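Local coordinates for protein putative aminotransferase (Actinomadura melliaura, PDB 4ZWV) that probably acts as a pyridoxal-phosphate-dependent sugar aminotransferase in making the aminopentose of the indolocarbazole AT2433, at residues L274-L283 and Y296-F306. Numbering follows the deposited sequence.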
# COMPACT_ATOMS: atom_id res chain seq x y z
N LEU A 274 40.65 -6.80 -2.40
CA LEU A 274 40.65 -5.48 -1.76
C LEU A 274 41.35 -5.48 -0.39
O LEU A 274 41.11 -4.59 0.42
CB LEU A 274 39.22 -4.96 -1.61
CG LEU A 274 38.53 -4.57 -2.93
CD1 LEU A 274 37.14 -3.99 -2.66
CD2 LEU A 274 39.39 -3.59 -3.73
N THR A 275 42.17 -6.49 -0.11
CA THR A 275 42.96 -6.50 1.12
C THR A 275 44.20 -5.61 1.03
O THR A 275 44.75 -5.42 -0.04
CB THR A 275 43.43 -7.93 1.49
OG1 THR A 275 44.41 -8.38 0.54
CG2 THR A 275 42.24 -8.89 1.57
N GLY A 276 44.63 -5.06 2.16
CA GLY A 276 45.88 -4.33 2.16
C GLY A 276 45.83 -2.99 1.44
O GLY A 276 46.86 -2.49 1.00
N VAL A 277 44.63 -2.45 1.26
CA VAL A 277 44.48 -1.16 0.60
C VAL A 277 44.56 -0.03 1.63
O VAL A 277 43.78 0.00 2.57
CB VAL A 277 43.16 -1.07 -0.16
CG1 VAL A 277 43.00 0.31 -0.80
CG2 VAL A 277 43.11 -2.15 -1.23
N PRO A 278 45.53 0.88 1.46
CA PRO A 278 45.63 1.98 2.42
C PRO A 278 44.34 2.79 2.47
O PRO A 278 43.81 3.17 1.42
CB PRO A 278 46.77 2.84 1.87
CG PRO A 278 47.55 1.91 1.00
CD PRO A 278 46.57 0.95 0.42
N GLY A 279 43.83 3.03 3.68
CA GLY A 279 42.63 3.83 3.83
C GLY A 279 41.33 3.10 3.58
O GLY A 279 40.27 3.72 3.58
N LEU A 280 41.38 1.78 3.36
CA LEU A 280 40.17 0.99 3.17
C LEU A 280 40.11 -0.19 4.13
O LEU A 280 41.05 -0.98 4.24
CB LEU A 280 40.07 0.50 1.71
CG LEU A 280 38.75 -0.19 1.35
CD1 LEU A 280 38.34 0.14 -0.08
CD2 LEU A 280 38.84 -1.70 1.52
N GLU A 281 38.98 -0.31 4.82
CA GLU A 281 38.77 -1.38 5.78
C GLU A 281 37.59 -2.24 5.33
O GLU A 281 36.52 -1.72 5.02
CB GLU A 281 38.52 -0.80 7.18
CG GLU A 281 38.46 -1.84 8.28
CD GLU A 281 38.28 -1.21 9.65
OE1 GLU A 281 37.83 -0.04 9.72
OE2 GLU A 281 38.59 -1.88 10.66
N LEU A 282 37.80 -3.54 5.26
CA LEU A 282 36.74 -4.48 4.91
C LEU A 282 35.92 -4.86 6.13
O LEU A 282 36.38 -4.74 7.27
CB LEU A 282 37.34 -5.74 4.28
CG LEU A 282 38.18 -5.57 3.02
CD1 LEU A 282 38.76 -6.91 2.59
CD2 LEU A 282 37.36 -4.97 1.89
N LEU A 283 34.68 -5.30 5.90
CA LEU A 283 33.87 -5.86 6.97
C LEU A 283 34.15 -7.36 7.08
O LEU A 283 34.13 -8.08 6.08
CB LEU A 283 32.38 -5.60 6.71
CG LEU A 283 31.99 -4.13 6.87
CD1 LEU A 283 30.60 -3.88 6.34
CD2 LEU A 283 32.09 -3.71 8.33
N TYR A 296 27.93 -4.17 -1.54
CA TYR A 296 29.16 -4.57 -0.84
C TYR A 296 29.72 -3.37 -0.09
O TYR A 296 30.15 -2.39 -0.69
CB TYR A 296 30.17 -5.12 -1.85
CG TYR A 296 31.42 -5.69 -1.21
CD1 TYR A 296 31.49 -7.03 -0.85
CD2 TYR A 296 32.52 -4.87 -0.94
CE1 TYR A 296 32.64 -7.55 -0.24
CE2 TYR A 296 33.67 -5.39 -0.34
CZ TYR A 296 33.71 -6.73 0.00
OH TYR A 296 34.85 -7.24 0.61
N ASP A 297 29.70 -3.44 1.24
CA ASP A 297 30.13 -2.32 2.07
C ASP A 297 31.62 -2.35 2.40
O ASP A 297 32.19 -3.42 2.68
CB ASP A 297 29.35 -2.27 3.38
CG ASP A 297 27.95 -1.71 3.20
OD1 ASP A 297 27.62 -1.27 2.08
OD2 ASP A 297 27.20 -1.68 4.20
N VAL A 298 32.24 -1.18 2.39
CA VAL A 298 33.58 -0.99 2.95
C VAL A 298 33.60 0.30 3.77
O VAL A 298 32.63 1.05 3.76
CB VAL A 298 34.67 -0.93 1.85
CG1 VAL A 298 34.73 -2.24 1.07
CG2 VAL A 298 34.43 0.24 0.91
N LYS A 299 34.68 0.53 4.48
CA LYS A 299 34.85 1.78 5.22
C LYS A 299 36.13 2.45 4.77
O LYS A 299 37.17 1.80 4.72
CB LYS A 299 34.86 1.51 6.73
CG LYS A 299 33.52 0.98 7.26
CD LYS A 299 33.60 0.55 8.73
CE LYS A 299 34.43 -0.71 8.91
NZ LYS A 299 34.45 -1.20 10.33
N VAL A 300 36.07 3.73 4.41
CA VAL A 300 37.25 4.41 3.88
C VAL A 300 37.61 5.72 4.59
O VAL A 300 36.73 6.43 5.09
CB VAL A 300 37.10 4.73 2.36
CG1 VAL A 300 36.98 3.45 1.55
CG2 VAL A 300 35.90 5.64 2.11
N ASP A 301 38.91 6.01 4.61
CA ASP A 301 39.43 7.31 5.00
C ASP A 301 39.29 8.28 3.83
O ASP A 301 39.33 7.85 2.67
CB ASP A 301 40.90 7.22 5.41
CG ASP A 301 41.12 6.28 6.58
OD1 ASP A 301 40.18 6.06 7.36
OD2 ASP A 301 42.25 5.76 6.70
N ASP A 302 39.17 9.57 4.13
CA ASP A 302 39.00 10.62 3.11
C ASP A 302 37.93 10.24 2.10
O ASP A 302 38.17 10.20 0.89
CB ASP A 302 40.32 10.91 2.39
CG ASP A 302 40.30 12.25 1.66
OD1 ASP A 302 39.26 12.95 1.69
OD2 ASP A 302 41.33 12.61 1.04
N ARG A 303 36.74 9.93 2.60
CA ARG A 303 35.65 9.49 1.74
C ARG A 303 35.22 10.52 0.67
O ARG A 303 34.82 10.11 -0.41
CB ARG A 303 34.45 9.08 2.59
CG ARG A 303 33.40 8.31 1.79
CD ARG A 303 32.23 7.92 2.66
NE ARG A 303 31.55 9.10 3.19
CZ ARG A 303 30.58 9.06 4.09
NH1 ARG A 303 30.13 7.89 4.55
NH2 ARG A 303 30.03 10.19 4.53
N PRO A 304 35.29 11.84 0.97
CA PRO A 304 34.94 12.73 -0.15
C PRO A 304 35.84 12.54 -1.37
O PRO A 304 35.34 12.57 -2.50
CB PRO A 304 35.13 14.13 0.46
CG PRO A 304 34.82 13.94 1.89
CD PRO A 304 35.41 12.59 2.23
N ALA A 305 37.13 12.35 -1.16
CA ALA A 305 38.05 12.08 -2.26
C ALA A 305 37.76 10.71 -2.88
O ALA A 305 37.85 10.55 -4.10
CB ALA A 305 39.49 12.17 -1.79
N PHE A 306 37.39 9.74 -2.06
CA PHE A 306 37.02 8.41 -2.56
C PHE A 306 35.80 8.49 -3.48
O PHE A 306 35.78 7.87 -4.55
CB PHE A 306 36.74 7.45 -1.40
CG PHE A 306 36.44 6.03 -1.83
CD1 PHE A 306 37.46 5.11 -2.00
CD2 PHE A 306 35.13 5.62 -2.06
CE1 PHE A 306 37.18 3.80 -2.39
CE2 PHE A 306 34.85 4.33 -2.45
CZ PHE A 306 35.87 3.41 -2.62
O HOH W 1 35.51 0.74 12.16
O HOH W 2 35.57 -3.81 9.87
O HOH W 3 33.72 -5.68 3.21
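Glu281 and Lys299 face each other as the hydrogen-bonded antiparallel pair of strands 280-282 and 296-300: Glu281 N reaches Lys299 O at 2.8 Å, and Lys299 N returns the bond to Glu281 O. Two residues along, past the non-hydrogen-bonded pair Leu280/Val300, Asp301 N bonds to Gly279 O at 2.9 Å, just where the type II turn 277-280 delivers the chain into its strand. On the face of Leu280, Leu282, Val298 and Val300 the packing is tight. Leu280 holds CG anti to its own N (chi1 -173°), which carries it toward the two valines; CD1 meets Val300 CG1 at 3.9 Å and Val298 CG2 at 4.0 Å, and Ile368 of helix 358-369 also touches Leu280. Next to it, Leu282 CD2 packs on Val298 CG1 and meets the edge of the Tyr296 ring, 3.6 Å from Tyr296 OH, a hydroxyl that Asp271 binds. With an alanine at Leu280, Val298 and Val300 would probably lose the CD1 contact and a gap would open toward Ile368. The Glu281 side opens to water. Glu281 and Lys299 run side by side, but Glu281 OE1 and Lys299 NZ make only a long salt bridge of 3.6 Å; the carboxylate has Arg346 as its stronger partner, and the ammonium bonds to Pro105 O and two waters, one of them bridging to Leu282 O. Leu283, just past the strand, lays CD1 alongside Asp297 CB at 3.6 Å and sets CD2 crosswise to Lys299 CE. A water links Leu283 N to Asp297 O. Strand 347-350 flanks strand 296-300 on its far edge, completing a small three-stranded antiparallel sheet backed by helices, as in the C-terminal domain of fold-type I aminotransferases.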